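Side-chain contacts in putative ribose operon repressor (Burkholderia thailandensis, PDB 3EGC), which probably represses transcription as a LacI-family DNA-binding regulator, sensing its effector through a domain of the periplasmic sugar-binding type: residues Glu55-Phe60 with Asp78-Glu83; Tyr119-Gly124 with Ala154-Arg159; Asp175-Val180 with Met202-Val207. All coordinates share one frame; numbering follows the deposited sequence.

Contact 1. Residues Glu55-Phe60 with Asp78-Glu83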
loop_
_atom_site.group_PDB
_atom_site.type_symbol
_atom_site.label_atom_id
_atom_site.label_comp_id
_atom_site.label_asym_id
_atom_site.label_seq_id
_atom_site.Cartn_x
_atom_site.Cartn_y
_atom_site.Cartn_z
ATOM N N GLU A 55 16.088 4.997 -16.739
ATOM C CA GLU A 55 15.845 3.899 -17.652
ATOM C C GLU A 55 14.385 3.705 -17.989
ATOM O O GLU A 55 14.026 3.335 -19.138
ATOM C CB GLU A 55 16.412 2.572 -17.111
ATOM C CG GLU A 55 17.942 2.609 -17.001
ATOM C CD GLU A 55 18.574 1.337 -16.430
ATOM O OE1 GLU A 55 19.788 1.108 -16.714
ATOM O OE2 GLU A 55 17.888 0.597 -15.680
ATOM N N ALA A 56 13.525 3.906 -16.989
ATOM C CA ALA A 56 12.103 3.829 -17.263
ATOM C C ALA A 56 11.692 4.940 -18.242
ATOM O O ALA A 56 10.952 4.676 -19.210
ATOM C CB ALA A 56 11.314 3.862 -16.021
ATOM N N VAL A 57 12.198 6.160 -18.011
ATOM C CA VAL A 57 11.764 7.315 -18.792
ATOM C C VAL A 57 12.094 7.029 -20.275
ATOM O O VAL A 57 11.246 7.150 -21.132
ATOM C CB VAL A 57 12.437 8.656 -18.343
ATOM C CG1 VAL A 57 12.234 9.771 -19.432
ATOM C CG2 VAL A 57 11.872 9.161 -16.999
ATOM N N GLY A 58 13.335 6.615 -20.534
ATOM C CA GLY A 58 13.806 6.254 -21.876
ATOM C C GLY A 58 13.037 5.081 -22.468
ATOM O O GLY A 58 12.636 5.103 -23.612
ATOM N N GLN A 59 12.764 4.086 -21.650
ATOM C CA GLN A 59 11.976 2.954 -22.067
ATOM C C GLN A 59 10.572 3.380 -22.500
ATOM O O GLN A 59 10.089 2.968 -23.582
ATOM C CB GLN A 59 11.935 1.967 -20.929
ATOM C CG GLN A 59 11.088 0.766 -21.158
ATOM C CD GLN A 59 11.052 -0.084 -19.940
ATOM O OE1 GLN A 59 12.107 -0.498 -19.439
ATOM N NE2 GLN A 59 9.836 -0.336 -19.417
ATOM N N PHE A 60 9.951 4.240 -21.686
ATOM C CA PHE A 60 8.596 4.718 -21.945
ATOM C C PHE A 60 8.537 5.681 -23.174
ATOM O O PHE A 60 7.595 5.683 -24.050
ATOM C CB PHE A 60 7.982 5.354 -20.622
ATOM C CG PHE A 60 7.524 4.305 -19.583
ATOM C CD1 PHE A 60 7.581 2.927 -19.867
ATOM C CD2 PHE A 60 7.027 4.685 -18.375
ATOM C CE1 PHE A 60 7.163 1.988 -18.948
ATOM C CE2 PHE A 60 6.552 3.736 -17.431
ATOM C CZ PHE A 60 6.634 2.395 -17.714
ATOM N N ASP A 78 17.833 17.006 -14.559
ATOM C CA ASP A 78 18.157 17.770 -15.751
ATOM C C ASP A 78 18.145 16.940 -17.033
ATOM O O ASP A 78 17.848 17.473 -18.094
ATOM C CB ASP A 78 19.472 18.428 -15.607
ATOM N N TYR A 79 18.463 15.656 -16.934
ATOM C CA TYR A 79 18.413 14.759 -18.056
ATOM C C TYR A 79 17.037 14.778 -18.687
ATOM O O TYR A 79 16.884 14.468 -19.864
ATOM C CB TYR A 79 18.771 13.312 -17.634
ATOM C CG TYR A 79 17.624 12.547 -16.949
ATOM C CD1 TYR A 79 16.699 11.798 -17.699
ATOM C CD2 TYR A 79 17.463 12.595 -15.563
ATOM C CE1 TYR A 79 15.676 11.101 -17.070
ATOM C CE2 TYR A 79 16.437 11.917 -14.924
ATOM C CZ TYR A 79 15.545 11.174 -15.669
ATOM O OH TYR A 79 14.520 10.524 -15.029
ATOM N N LEU A 80 16.011 15.110 -17.914
ATOM C CA LEU A 80 14.686 15.211 -18.514
ATOM C C LEU A 80 14.662 16.320 -19.530
ATOM O O LEU A 80 14.015 16.246 -20.603
ATOM C CB LEU A 80 13.609 15.438 -17.455
ATOM C CG LEU A 80 13.308 14.220 -16.564
ATOM C CD1 LEU A 80 12.513 14.617 -15.344
ATOM C CD2 LEU A 80 12.605 13.150 -17.381
ATOM N N ARG A 81 15.339 17.387 -19.180
ATOM C CA ARG A 81 15.198 18.575 -19.984
ATOM C C ARG A 81 16.118 18.496 -21.180
ATOM O O ARG A 81 15.875 19.163 -22.145
ATOM C CB ARG A 81 15.500 19.785 -19.131
ATOM C CG ARG A 81 16.821 20.403 -19.398
ATOM C CD ARG A 81 16.565 21.881 -19.392
ATOM N NE ARG A 81 16.891 22.494 -18.119
ATOM C CZ ARG A 81 17.992 23.214 -17.920
ATOM N NH1 ARG A 81 18.199 23.766 -16.733
ATOM N NH2 ARG A 81 18.881 23.375 -18.908
ATOM N N THR A 82 17.131 17.619 -21.150
ATOM C CA THR A 82 18.049 17.535 -22.283
ATOM C C THR A 82 17.854 16.313 -23.157
ATOM O O THR A 82 18.290 16.327 -24.291
ATOM C CB THR A 82 19.521 17.612 -21.865
ATOM O OG1 THR A 82 19.866 16.451 -21.092
ATOM C CG2 THR A 82 19.771 18.897 -21.051
ATOM N N GLU A 83 17.204 15.272 -22.641
ATOM C CA GLU A 83 17.071 13.993 -23.358
ATOM C C GLU A 83 15.682 13.769 -23.879
ATOM O O GLU A 83 15.335 12.649 -24.329
ATOM C CB GLU A 83 17.350 12.814 -22.441
ATOM C CG GLU A 83 18.768 12.328 -22.450
ATOM C CD GLU A 83 19.512 12.808 -21.261
ATOM O OE1 GLU A 83 19.842 11.937 -20.411
ATOM O OE2 GLU A 83 19.753 14.050 -21.162
#
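Val-57 of helix 50-62 meets Tyr-79 and Leu-80 of helix 78-82 where two successive beta-alpha-beta connections of the N-terminal subdomain come together. The strands are 40-45, 67-70 and 90-93 of the parallel part of the sheet; one helix joins the first to the second, the other the second to the third, as in the sugar-binding domains of the LacI family. The backbones keep some distance, with the CA atoms of Val-57 and Leu-80, the nearest pair, 8.4 Å apart, so the side chains do the bridging.

Val-57 points both of its methyls into the gap. CG1, anti to the backbone N (chi1 165°), lies 4.0 Å from Leu-80 CD2, and CG2 is almost as near to that same methyl, so the fork of the valine takes the leucine tip at about a right angle. CG2 also reaches Tyr-79 OH at 3.6 Å, while Val-57 CB sits at the edge of the tyrosine ring, near its plane, 4.3 Å from CE1. On one face of that ring rests Leu-80 CG, 3.8 Å above the plane and offset toward the rim. Tyr-79 and Leu-80 thus present a ring edge and a methyl together to one valine.

Val-57 also packs on Ile-14 and Leu-68 of the central strands, and Leu-80 on Leu-70. The second subunit lies along another side of helix 50-62, with its Arg-35 against Glu-55 and Ala-56.

Across the two segments the contact is wholly van der Waals, yet the tyrosine hydroxyl is hydrogen-bonded to Glu-53 OE1, one turn before Val-57. Its polar end is therefore tied to the same helix that its ring edge packs against, which should limit how far the ring can shift.

Contact 2. Residues Tyr119-Gly124 with Ala154-Arg159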
loop_
_atom_site.group_PDB
_atom_site.type_symbol
_atom_site.label_atom_id
_atom_site.label_comp_id
_atom_site.label_asym_id
_atom_site.label_seq_id
_atom_site.Cartn_x
_atom_site.Cartn_y
_atom_site.Cartn_z
ATOM N N TYR A 119 -1.425 22.131 16.912
ATOM C CA TYR A 119 -2.173 21.243 17.719
ATOM C C TYR A 119 -1.372 20.696 18.906
ATOM O O TYR A 119 -1.902 20.594 20.012
ATOM C CB TYR A 119 -2.692 20.100 16.862
ATOM C CG TYR A 119 -3.307 18.962 17.643
ATOM C CD1 TYR A 119 -4.634 18.969 17.945
ATOM C CD2 TYR A 119 -2.545 17.936 18.113
ATOM C CE1 TYR A 119 -5.241 17.903 18.648
ATOM C CE2 TYR A 119 -3.112 16.892 18.810
ATOM C CZ TYR A 119 -4.458 16.886 19.055
ATOM O OH TYR A 119 -5.019 15.867 19.770
ATOM N N LEU A 120 -0.121 20.320 18.684
ATOM C CA LEU A 120 0.743 19.850 19.753
ATOM C C LEU A 120 1.021 20.935 20.793
ATOM O O LEU A 120 1.103 20.667 21.982
ATOM C CB LEU A 120 2.025 19.353 19.167
ATOM C CG LEU A 120 1.999 17.973 18.550
ATOM C CD1 LEU A 120 3.350 17.761 17.898
ATOM C CD2 LEU A 120 1.727 16.924 19.601
ATOM N N ILE A 121 1.135 22.160 20.313
ATOM C CA ILE A 121 1.471 23.297 21.146
ATOM C C ILE A 121 0.240 23.631 21.969
ATOM O O ILE A 121 0.328 23.855 23.160
ATOM C CB ILE A 121 1.883 24.520 20.314
ATOM C CG1 ILE A 121 3.281 24.343 19.725
ATOM C CG2 ILE A 121 1.836 25.793 21.191
ATOM C CD1 ILE A 121 3.583 25.250 18.480
ATOM N N ALA A 122 -0.930 23.580 21.333
ATOM C CA ALA A 122 -2.180 23.824 22.059
ATOM C C ALA A 122 -2.428 22.770 23.158
ATOM O O ALA A 122 -3.163 23.026 24.111
ATOM C CB ALA A 122 -3.353 23.938 21.117
ATOM N N ARG A 123 -1.781 21.607 23.034
ATOM C CA ARG A 123 -1.866 20.591 24.075
ATOM C C ARG A 123 -0.957 20.850 25.250
ATOM O O ARG A 123 -1.068 20.167 26.253
ATOM C CB ARG A 123 -1.567 19.190 23.531
ATOM C CG ARG A 123 -2.772 18.499 23.071
ATOM C CD ARG A 123 -2.435 17.256 22.257
ATOM N NE ARG A 123 -2.197 16.084 23.087
ATOM C CZ ARG A 123 -3.172 15.387 23.678
ATOM N NH1 ARG A 123 -4.439 15.783 23.576
ATOM N NH2 ARG A 123 -2.882 14.296 24.378
ATOM N N GLY A 124 -0.028 21.789 25.106
ATOM C CA GLY A 124 0.944 22.025 26.153
ATOM C C GLY A 124 2.360 21.540 25.906
ATOM O O GLY A 124 3.163 21.518 26.840
ATOM N N ALA A 154 4.543 30.812 18.018
ATOM C CA ALA A 154 4.234 30.559 19.400
ATOM C C ALA A 154 5.345 31.070 20.316
ATOM O O ALA A 154 5.229 31.014 21.526
ATOM C CB ALA A 154 4.000 29.044 19.631
ATOM N N GLY A 155 6.437 31.529 19.722
ATOM C CA GLY A 155 7.564 32.029 20.476
ATOM C C GLY A 155 8.307 30.945 21.212
ATOM O O GLY A 155 8.983 31.222 22.220
ATOM N N LEU A 156 8.176 29.720 20.717
ATOM C CA LEU A 156 8.926 28.588 21.227
ATOM C C LEU A 156 10.202 28.341 20.427
ATOM O O LEU A 156 10.150 28.043 19.236
ATOM C CB LEU A 156 8.065 27.323 21.195
ATOM C CG LEU A 156 6.896 27.216 22.191
ATOM C CD1 LEU A 156 6.102 25.955 21.954
ATOM C CD2 LEU A 156 7.371 27.284 23.665
ATOM N N PRO A 157 11.355 28.413 21.107
ATOM C CA PRO A 157 12.665 28.135 20.500
ATOM C C PRO A 157 12.802 26.674 20.073
ATOM O O PRO A 157 12.247 25.793 20.714
ATOM C CB PRO A 157 13.657 28.436 21.642
ATOM C CG PRO A 157 12.857 28.306 22.915
ATOM C CD PRO A 157 11.429 28.624 22.569
ATOM N N VAL A 158 13.566 26.424 19.023
ATOM C CA VAL A 158 13.794 25.074 18.546
ATOM C C VAL A 158 15.256 24.731 18.525
ATOM O O VAL A 158 16.024 25.372 17.853
ATOM C CB VAL A 158 13.202 24.850 17.131
ATOM C CG1 VAL A 158 13.350 26.051 16.310
ATOM C CG2 VAL A 158 13.864 23.677 16.440
ATOM N N ARG A 159 15.636 23.697 19.265
ATOM C CA ARG A 159 17.003 23.201 19.212
ATOM C C ARG A 159 17.179 22.342 17.965
ATOM O O ARG A 159 16.394 21.406 17.755
ATOM C CB ARG A 159 17.333 22.350 20.433
ATOM C CG ARG A 159 17.781 23.158 21.639
ATOM C CD ARG A 159 16.719 23.237 22.682
ATOM N NE ARG A 159 17.044 22.485 23.897
ATOM C CZ ARG A 159 17.757 22.989 24.910
ATOM N NH1 ARG A 159 17.974 22.283 26.008
ATOM N NH2 ARG A 159 18.249 24.221 24.828
#
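Ile-121 touches the second segment with two atoms, each meeting a different residue. Its CD1 lies 4.0 Å from Ala-154 CB, and its CG1 lies 3.9 Å from Leu-156 CD1. The isoleucine and the leucine reach toward each other tip to tip, whereas the alanine offers just its single methyl to the far end of the isoleucine. With CG1 anti to the carbonyl carbon (chi1 -74°) and the chain extended beyond it (chi2 159°), CD1 is carried out to the alanine while CG1 stays within range of the leucine.

Ile-121 sits in the last turn of helix 109-122; its partners belong to the link that leaves helix 138-153 for strand 163-164. Strand 128-131 links the two helices in the chain, and they pack side by side against the sheet of the C-terminal subdomain; the contact joins their C-terminal ends. Both ends finish in a Schellman motif, with Gly-124 and Gly-155 taking positive phi. At the first, Gly-124 N is bonded back to Ile-121 O at 2.9 Å, so the residue whose side chain makes the contact also accepts one of the bonds that close the turn. At the second, the turn at Gly-155 lies between the two partners, and Ala-154 and Leu-156 both still aim at the isoleucine.

Met-151 of helix 138-153 packs against both Ile-121 and Leu-156, and Ile-128 of strand 128-131 lies against Ile-121 on the sheet side. Elsewhere on the segment, Arg-123 NE, just past the helix, forms a salt bridge with Glu-217 OE1, and Tyr-119 meets Phe-271 edge-to-face.

Contact 3. Residues Asp175-Val180 with Met202-Val207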
loop_
_atom_site.group_PDB
_atom_site.type_symbol
_atom_site.label_atom_id
_atom_site.label_comp_id
_atom_site.label_asym_id
_atom_site.label_seq_id
_atom_site.Cartn_x
_atom_site.Cartn_y
_atom_site.Cartn_z
ATOM N N ASP A 175 16.756 5.640 13.381
ATOM C CA ASP A 175 18.024 6.139 13.927
ATOM C C ASP A 175 17.922 7.617 14.262
ATOM O O ASP A 175 18.387 8.063 15.273
ATOM C CB ASP A 175 19.211 5.847 12.985
ATOM C CG ASP A 175 19.470 4.340 12.799
ATOM O OD1 ASP A 175 20.187 4.000 11.842
ATOM O OD2 ASP A 175 18.980 3.474 13.569
ATOM N N GLY A 176 17.333 8.386 13.382
ATOM C CA GLY A 176 17.129 9.788 13.636
ATOM C C GLY A 176 16.277 9.985 14.893
ATOM O O GLY A 176 16.577 10.844 15.718
ATOM N N ALA A 177 15.191 9.204 15.028
ATOM C CA ALA A 177 14.370 9.341 16.206
ATOM C C ALA A 177 15.175 8.974 17.466
ATOM O O ALA A 177 15.199 9.711 18.453
ATOM C CB ALA A 177 13.130 8.523 16.110
ATOM N N ILE A 178 15.844 7.829 17.410
ATOM C CA ILE A 178 16.668 7.364 18.504
ATOM C C ILE A 178 17.662 8.486 18.939
ATOM O O ILE A 178 17.860 8.772 20.152
ATOM C CB ILE A 178 17.423 6.071 18.131
ATOM C CG1 ILE A 178 16.490 4.879 18.157
ATOM C CG2 ILE A 178 18.602 5.859 19.073
ATOM C CD1 ILE A 178 17.106 3.504 17.816
ATOM N N LYS A 179 18.268 9.121 17.942
ATOM C CA LYS A 179 19.137 10.247 18.196
ATOM C C LYS A 179 18.499 11.489 18.815
ATOM O O LYS A 179 19.009 12.043 19.797
ATOM C CB LYS A 179 19.936 10.625 16.949
ATOM C CG LYS A 179 20.921 11.787 17.181
ATOM C CD LYS A 179 21.719 12.047 15.946
ATOM C CE LYS A 179 23.114 12.609 16.317
ATOM N NZ LYS A 179 23.057 14.081 16.645
ATOM N N VAL A 180 17.409 11.983 18.265
ATOM C CA VAL A 180 16.817 13.137 18.919
ATOM C C VAL A 180 16.182 12.831 20.284
ATOM O O VAL A 180 16.154 13.662 21.132
ATOM C CB VAL A 180 15.948 14.035 17.989
ATOM C CG1 VAL A 180 16.077 13.624 16.537
ATOM C CG2 VAL A 180 14.504 14.145 18.493
ATOM N N MET A 202 8.065 5.081 16.127
ATOM C CA MET A 202 7.500 4.053 17.010
ATOM C C MET A 202 8.560 3.005 17.363
ATOM O O MET A 202 8.671 2.601 18.481
ATOM C CB MET A 202 6.212 3.398 16.430
ATOM C CG MET A 202 4.954 4.345 16.335
ATOM S SD MET A 202 4.317 5.160 17.880
ATOM C CE MET A 202 3.672 3.711 18.705
ATOM N N GLN A 203 9.333 2.564 16.377
ATOM C CA GLN A 203 10.415 1.640 16.654
ATOM C C GLN A 203 11.410 2.214 17.642
ATOM O O GLN A 203 11.808 1.526 18.583
ATOM C CB GLN A 203 11.105 1.153 15.382
ATOM C CG GLN A 203 10.253 0.134 14.630
ATOM C CD GLN A 203 10.512 0.100 13.145
ATOM O OE1 GLN A 203 9.803 -0.613 12.403
ATOM N NE2 GLN A 203 11.513 0.861 12.686
ATOM N N ALA A 204 11.815 3.463 17.426
ATOM C CA ALA A 204 12.745 4.105 18.365
ATOM C C ALA A 204 12.193 4.109 19.800
ATOM O O ALA A 204 12.892 3.796 20.718
ATOM C CB ALA A 204 13.105 5.521 17.923
ATOM N N LEU A 205 10.932 4.492 19.967
ATOM C CA LEU A 205 10.355 4.581 21.303
ATOM C C LEU A 205 10.684 3.345 22.130
ATOM O O LEU A 205 11.339 3.433 23.180
ATOM C CB LEU A 205 8.858 4.841 21.270
ATOM C CG LEU A 205 8.518 6.276 20.819
ATOM C CD1 LEU A 205 7.006 6.492 20.738
ATOM C CD2 LEU A 205 9.184 7.332 21.701
ATOM N N ASN A 206 10.300 2.187 21.629
ATOM C CA ASN A 206 10.562 1.020 22.410
ATOM C C ASN A 206 11.954 0.392 22.347
ATOM O O ASN A 206 12.295 -0.425 23.185
ATOM C CB ASN A 206 9.356 0.052 22.446
ATOM C CG ASN A 206 9.204 -0.788 21.220
ATOM O OD1 ASN A 206 8.068 -0.983 20.734
ATOM N ND2 ASN A 206 10.305 -1.386 20.765
ATOM N N VAL A 207 12.784 0.846 21.417
ATOM C CA VAL A 207 14.205 0.617 21.523
ATOM C C VAL A 207 14.739 1.384 22.765
ATOM O O VAL A 207 15.516 0.873 23.545
ATOM C CB VAL A 207 14.955 1.095 20.274
ATOM C CG1 VAL A 207 16.402 1.307 20.595
ATOM C CG2 VAL A 207 14.812 0.101 19.129
#
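Ala-204 of helix 195-208 packs between Ala-177 and Ile-178 of helix 174-181, and here the two helices press together most closely. Its CB is 3.5 Å from Ala-177 CB and equally near Ile-178 CG1, so one methyl fills the angle between an alanine and an isoleucine. Small side chains let the backbones approach: the CA atoms of Ile-178 and Ala-204 are 5.1 Å apart, and the axes of the two short helical segments come within 8.2 Å, crossing at -47°. Both alanines are buried.

One turn on from Ala-204, the contact opens toward solvent. Ile-178 lays its CG1 along Ala-204, then carries CD1 outward to Val-207 CG1, 3.6 Å away. The isoleucine places CG1 beside its own backbone N (chi1 -76°) and runs fully extended from there, so a single chain spans the step from the buried alanine to the exposed valine. Val-207 meets it crosswise, at about a right angle, using the methyl that lies anti to its backbone N. The outer pair comes almost as close as the inner group; what sets it apart is that Val-207 is exposed while both alanines are buried. Val-207 also leans on Arg-174, which packs on Ala-204 and Gln-203 as well.

Gln-203, to one side of the alanines, takes no part in the apolar core; its NE2 is hydrogen-bonded to Asn-172 OD1 just ahead of helix 174-181. Met-202 and Gln-203 both pack on Phe-229 of the second subunit, so helix 195-208 touches both helix 174-181 and the dimer neighbour. In the chain, strand 189-192 connects the two helices, and helix 195-208 leads on to strand 217-221, the next strand of the sheet.

All three contacts join apolar side chains, but in different halves of the protein. Contact 1 belongs to the N-terminal subdomain; contacts 2 and 3 belong to the C-terminal one. Contact 1 is therefore remote, its centre 44 Å from that of contact 2, on the opposite side of the chain's centre, and 38 Å from that of contact 3. Contacts 2 and 3 are 21 Å apart between centres and about 7 Å at their nearest atoms, without touching. Helices of contacts 1 and 3 also meet the second subunit, whereas contact 2 does not. In LacI relatives the effector binds in the cleft between the subdomains; each contact is internal to one subdomain.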